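Side-chain contacts in Ispd/ispf bifunctional enzyme (Campylobacter jejuni, PDB 1W55), which makes 4-diphosphocytidyl-2-C-methyl-D-erythritol from CTP and 2-C-methyl-D-erythritol 4-phosphate (MEP) and cyclises its 2-phosphate to 2-C-methyl-D-erythritol 2,4-cyclodiphosphate, two steps of isoprenoid precursor biosynthesis: residues L33-Y36 / A37-L41; G185-N188 / A189-L192. One frame throughout, in Å; residues are numbered along the deposited sequence.

Both contacts belong to the N-terminal cytidylyltransferase half of the bifunctional chain, and their centres lie 14 Å apart. Interaction 1 comes first in sequence, within helix 33-42, which packs on strand 4-9 of the mixed sheet; interaction 2 follows about 150 residues later, in the loop that leaves strand 180-184 of the same sheet. The two meet in space where Leu33 CD1 packs against Leu192 CD2 at 3.7 Å. Lys191, next to that leucine, hydrogen-bonds to the phosphate of the bound cytidine monophosphate, whereas the side chain of Leu33 stays about 8 Å from the nucleotide. Interaction 2 thus provides a direct ligand contact, and interaction 1 touches the same loop through Leu33 without reaching the nucleotide.

Interaction 1: residues L33-Y36 / A37-L41; sequences LWLY and ATKNL
Thr38 hydrogen-bonds back to Trp34 with both its backbone N and its hydroxyl, one turn apart on helix 33-42, an alpha helix packed on the mixed sheet of the GT-A-like cytidylyltransferase domain. Its CB lies 3.4 Å from Trp34 O. From there OG1, set beside the backbone N and opposite the carbonyl carbon (chi1 -54°), donates to Trp34 O at 2.7 Å, shorter than the 3.1 Å bond from Thr38 N to the same oxygen. The two donors arrive from opposite faces of the carbonyl plane, OG1 tilted 24° and N 33°, so one carbonyl accepts both, and the bond probably holds the hydroxyl in this rotamer. OG1 also lies near the plane of the Trp34 ring at its edge, while a face of that ring is covered by Leu35 CB, 3.8 Å above its centre. CG2 completes the branch on the opposite side from the backbone N; the threonine side chain touches Met8 of strand 4-9 and Tyr67. The neighbouring backbone bonds are regular, as from Ala37 N to Leu33 O at 2.9 Å. On the solvent-facing side Lys39 stretches over Leu35, beyond which its NZ forms a salt bridge with Asp31; the two side chains cross at a slant, with Leu35 CD1 4.1 Å from Lys39 CG.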
loop_
_atom_site.group_PDB
_atom_site.type_symbol
_atom_site.label_atom_id
_atom_site.label_comp_id
_atom_site.label_asym_id
_atom_site.label_seq_id
_atom_site.Cartn_x
_atom_site.Cartn_y
_atom_site.Cartn_z
ATOM N N LEU A 33 19.943 12.187 -12.678
ATOM C CA LEU A 33 20.562 11.111 -11.890
ATOM C C LEU A 33 21.858 11.547 -11.210
ATOM O O LEU A 33 22.064 11.226 -10.055
ATOM C CB LEU A 33 20.809 9.872 -12.774
ATOM C CG LEU A 33 21.502 8.657 -12.136
ATOM C CD1 LEU A 33 20.905 7.357 -12.660
ATOM C CD2 LEU A 33 23.028 8.682 -12.319
ATOM N N TRP A 34 22.708 12.286 -11.925
ATOM C CA TRP A 34 24.028 12.692 -11.418
ATOM C C TRP A 34 23.865 13.604 -10.216
ATOM O O TRP A 34 24.626 13.528 -9.257
ATOM C CB TRP A 34 24.875 13.385 -12.515
ATOM C CG TRP A 34 24.335 14.744 -12.953
ATOM C CD1 TRP A 34 23.509 14.998 -14.014
ATOM C CD2 TRP A 34 24.602 16.021 -12.346
ATOM N NE1 TRP A 34 23.245 16.344 -14.103
ATOM C CE2 TRP A 34 23.891 16.993 -13.081
ATOM C CE3 TRP A 34 25.356 16.440 -11.241
ATOM C CZ2 TRP A 34 23.904 18.349 -12.743
ATOM C CZ3 TRP A 34 25.370 17.787 -10.905
ATOM C CH2 TRP A 34 24.647 18.728 -11.652
ATOM N N LEU A 35 22.851 14.463 -10.270
ATOM C CA LEU A 35 22.573 15.388 -9.177
ATOM C C LEU A 35 21.947 14.637 -8.001
ATOM O O LEU A 35 22.340 14.841 -6.854
ATOM C CB LEU A 35 21.697 16.554 -9.655
ATOM C CG LEU A 35 21.306 17.644 -8.648
ATOM C CD1 LEU A 35 22.549 18.327 -7.994
ATOM C CD2 LEU A 35 20.394 18.673 -9.334
ATOM N N TYR A 36 21.008 13.738 -8.287
ATOM C CA TYR A 36 20.449 12.885 -7.241
ATOM C C TYR A 36 21.540 12.110 -6.468
ATOM O O TYR A 36 21.544 12.106 -5.238
ATOM C CB TYR A 36 19.413 11.919 -7.828
ATOM C CG TYR A 36 18.644 11.145 -6.785
ATOM C CD1 TYR A 36 17.368 11.548 -6.390
ATOM C CD2 TYR A 36 19.194 10.002 -6.188
ATOM C CE1 TYR A 36 16.650 10.827 -5.420
ATOM C CE2 TYR A 36 18.494 9.277 -5.226
ATOM C CZ TYR A 36 17.226 9.695 -4.842
ATOM O OH TYR A 36 16.543 8.981 -3.884
ATOM N N ALA A 37 22.448 11.452 -7.185
ATOM C CA ALA A 37 23.535 10.688 -6.544
ATOM C C ALA A 37 24.473 11.570 -5.714
ATOM O O ALA A 37 24.862 11.195 -4.601
ATOM C CB ALA A 37 24.334 9.898 -7.589
ATOM N N THR A 38 24.821 12.739 -6.250
ATOM C CA THR A 38 25.697 13.690 -5.559
ATOM C C THR A 38 25.036 14.232 -4.288
ATOM O O THR A 38 25.669 14.277 -3.226
ATOM C CB THR A 38 26.124 14.843 -6.498
ATOM O OG1 THR A 38 26.698 14.309 -7.698
ATOM C CG2 THR A 38 27.264 15.606 -5.897
ATOM N N LYS A 39 23.763 14.608 -4.399
ATOM C CA LYS A 39 22.983 15.089 -3.255
ATOM C C LYS A 39 22.944 14.041 -2.152
ATOM O O LYS A 39 23.146 14.368 -0.988
ATOM C CB LYS A 39 21.547 15.458 -3.671
ATOM C CG LYS A 39 21.417 16.840 -4.293
ATOM C CD LYS A 39 19.951 17.204 -4.499
ATOM C CE LYS A 39 19.777 18.671 -4.828
ATOM N NZ LYS A 39 18.415 18.923 -5.381
ATOM N N ASN A 40 22.678 12.792 -2.534
ATOM C CA ASN A 40 22.652 11.653 -1.611
ATOM C C ASN A 40 23.937 11.507 -0.766
ATOM O O ASN A 40 23.881 11.480 0.466
ATOM C CB ASN A 40 22.375 10.365 -2.401
ATOM C CG ASN A 40 22.338 9.114 -1.521
ATOM O OD1 ASN A 40 21.511 9.007 -0.600
ATOM N ND2 ASN A 40 23.228 8.148 -1.814
ATOM N N LEU A 41 25.082 11.412 -1.439
ATOM C CA LEU A 41 26.374 11.266 -0.767
ATOM C C LEU A 41 26.747 12.516 0.032
ATOM O O LEU A 41 27.262 12.417 1.140
ATOM C CB LEU A 41 27.464 10.955 -1.799
ATOM C CG LEU A 41 28.232 9.644 -1.656
ATOM C CD1 LEU A 41 27.391 8.543 -1.017
ATOM C CD2 LEU A 41 28.735 9.200 -3.003
#

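Interaction 2: residues G185-N188 / A189-L192; sequences GEEN and ARKL. With C (cytidine-5'-monophosphate), chain D; EDO (1,2-ethanediol), chain F.
Glu187 and Arg190 carry opposite charges yet meet through water: OE2 of Glu187 and NH2 of Arg190 stand 4.3 Å apart, beyond a salt bridge, with the oxygen well out of the guanidinium plane. One water closes this gap, donating to Glu187 OE2 at 2.7 Å and accepting from Arg190 NH2. A second, in the guanidinium plane at its edge, accepts from Arg190 NE at 2.9 Å and donates to Glu187 O. The arginine chain bends at chi3 (-54°), which turns the guanidinium back toward these waters. The backbone here makes a 3-10 turn: Ala189 N donates to Glu186 O at 2.9 Å and Arg190 N to Glu187 O at 3.3 Å, both from residue i+3 back to residue i. Glu186 CG packs on Ala189 CB at 3.7 Å, and its carboxylate goes on to Ser103. Past the turn, Lys191 NZ donates to OP3 of cytidine monophosphate at 2.8 Å and also bonds to O1 of an ethanediol and to Ala127 O of the second subunit; this lysine is predicted to position MEP for attack. Lys200 of the second subunit forms a salt bridge with Glu187 OE1, so the turn also borders the subunit interface. The stretch leaves strand 180-184 of the mixed sheet, and Glu186 and Ala189 rest on Leu106 of helix 104-111.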
loop_
_atom_site.group_PDB
_atom_site.type_symbol
_atom_site.label_atom_id
_atom_site.label_comp_id
_atom_site.label_asym_id
_atom_site.label_seq_id
_atom_site.Cartn_x
_atom_site.Cartn_y
_atom_site.Cartn_z
ATOM N N GLY A 185 29.889 -4.850 1.146
ATOM C CA GLY A 185 29.128 -3.967 0.274
ATOM C C GLY A 185 27.620 -4.115 0.423
ATOM O O GLY A 185 27.140 -4.664 1.416
ATOM N N GLU A 186 26.868 -3.641 -0.566
ATOM C CA GLU A 186 25.403 -3.685 -0.512
ATOM C C GLU A 186 24.801 -3.607 -1.905
ATOM O O GLU A 186 25.342 -2.927 -2.792
ATOM C CB GLU A 186 24.843 -2.546 0.362
ATOM C CG GLU A 186 25.204 -1.144 -0.129
ATOM C CD GLU A 186 24.537 -0.012 0.644
ATOM O OE1 GLU A 186 23.999 -0.239 1.758
ATOM O OE2 GLU A 186 24.558 1.122 0.127
ATOM N N GLU A 187 23.679 -4.296 -2.088
ATOM C CA GLU A 187 22.923 -4.247 -3.339
ATOM C C GLU A 187 22.520 -2.820 -3.745
ATOM O O GLU A 187 22.425 -2.521 -4.926
ATOM C CB GLU A 187 21.687 -5.152 -3.254
ATOM C CG GLU A 187 21.871 -6.594 -3.739
ATOM C CD GLU A 187 23.320 -7.000 -4.010
ATOM O OE1 GLU A 187 24.067 -7.260 -3.040
ATOM O OE2 GLU A 187 23.712 -7.083 -5.197
ATOM N N ASN A 188 22.309 -1.943 -2.768
ATOM C CA ASN A 188 21.996 -0.538 -3.037
ATOM C C ASN A 188 23.163 0.264 -3.647
ATOM O O ASN A 188 22.973 1.394 -4.108
ATOM C CB ASN A 188 21.534 0.152 -1.747
ATOM C CG ASN A 188 20.008 0.309 -1.660
ATOM O OD1 ASN A 188 19.248 -0.394 -2.340
ATOM N ND2 ASN A 188 19.560 1.237 -0.810
ATOM N N ALA A 189 24.371 -0.299 -3.618
ATOM C CA ALA A 189 25.530 0.383 -4.177
ATOM C C ALA A 189 25.884 -0.134 -5.572
ATOM O O ALA A 189 26.905 0.243 -6.120
ATOM C CB ALA A 189 26.717 0.302 -3.229
ATOM N N ARG A 190 25.031 -0.990 -6.138
ATOM C CA ARG A 190 25.189 -1.470 -7.508
ATOM C C ARG A 190 25.330 -0.307 -8.482
ATOM O O ARG A 190 24.737 0.753 -8.282
ATOM C CB ARG A 190 23.998 -2.342 -7.945
ATOM C CG ARG A 190 23.825 -2.424 -9.499
ATOM C CD ARG A 190 22.571 -3.145 -10.020
ATOM N NE ARG A 190 22.429 -4.493 -9.470
ATOM C CZ ARG A 190 23.019 -5.584 -9.958
ATOM N NH1 ARG A 190 23.810 -5.505 -11.024
ATOM N NH2 ARG A 190 22.817 -6.758 -9.369
ATOM N N LYS A 191 26.102 -0.530 -9.545
ATOM C CA LYS A 191 26.327 0.478 -10.573
ATOM C C LYS A 191 25.370 0.286 -11.745
ATOM O O LYS A 191 25.338 -0.779 -12.367
ATOM C CB LYS A 191 27.778 0.413 -11.042
ATOM C CG LYS A 191 28.186 1.465 -12.066
ATOM C CD LYS A 191 29.705 1.525 -12.221
ATOM C CE LYS A 191 30.237 0.331 -12.995
ATOM N NZ LYS A 191 31.711 0.141 -12.809
ATOM N N LEU A 192 24.579 1.312 -12.035
ATOM C CA LEU A 192 23.742 1.287 -13.227
ATOM C C LEU A 192 24.636 1.285 -14.476
ATOM O O LEU A 192 25.365 2.246 -14.753
ATOM C CB LEU A 192 22.743 2.448 -13.221
ATOM C CG LEU A 192 21.924 2.754 -14.477
ATOM C CD1 LEU A 192 21.022 1.595 -14.863
ATOM C CD2 LEU A 192 21.095 4.020 -14.275
HETATM O OP3 C D . 31.981 1.798 -15.045
HETATM P P C D . 32.920 2.765 -15.725
HETATM O OP1 C D . 32.559 3.010 -17.168
HETATM O OP2 C D . 34.385 2.522 -15.448
HETATM O "O5'" C D . 32.571 4.194 -15.066
HETATM C "C5'" C D . 32.704 4.434 -13.673
HETATM C "C4'" C D . 32.422 5.905 -13.366
HETATM O "O4'" C D . 33.467 6.753 -13.858
HETATM C "C3'" C D . 31.131 6.397 -13.992
HETATM O "O3'" C D . 30.432 7.111 -12.990
HETATM C "C2'" C D . 31.557 7.331 -15.104
HETATM O "O2'" C D . 30.642 8.400 -15.315
HETATM C "C1'" C D . 32.908 7.827 -14.615
HETATM N N1 C D . 33.784 8.147 -15.741
HETATM C C2 C D . 34.396 9.411 -15.774
HETATM O O2 C D . 34.192 10.241 -14.846
HETATM N N3 C D . 35.202 9.710 -16.812
HETATM C C4 C D . 35.414 8.823 -17.822
HETATM N N4 C D . 36.224 9.155 -18.862
HETATM C C5 C D . 34.811 7.570 -17.803
HETATM C C6 C D . 33.986 7.251 -16.731
HETATM C C1 EDO F . 34.536 0.826 -9.813
HETATM O O1 EDO F . 33.299 0.870 -10.508
HETATM C C2 EDO F . 34.483 -0.248 -8.749
HETATM O O2 EDO F . 34.018 -1.445 -9.329
HETATM O O HOH W 1 21.665 -6.301 -6.732
HETATM O O HOH W 2 20.988 -3.951 -6.968
#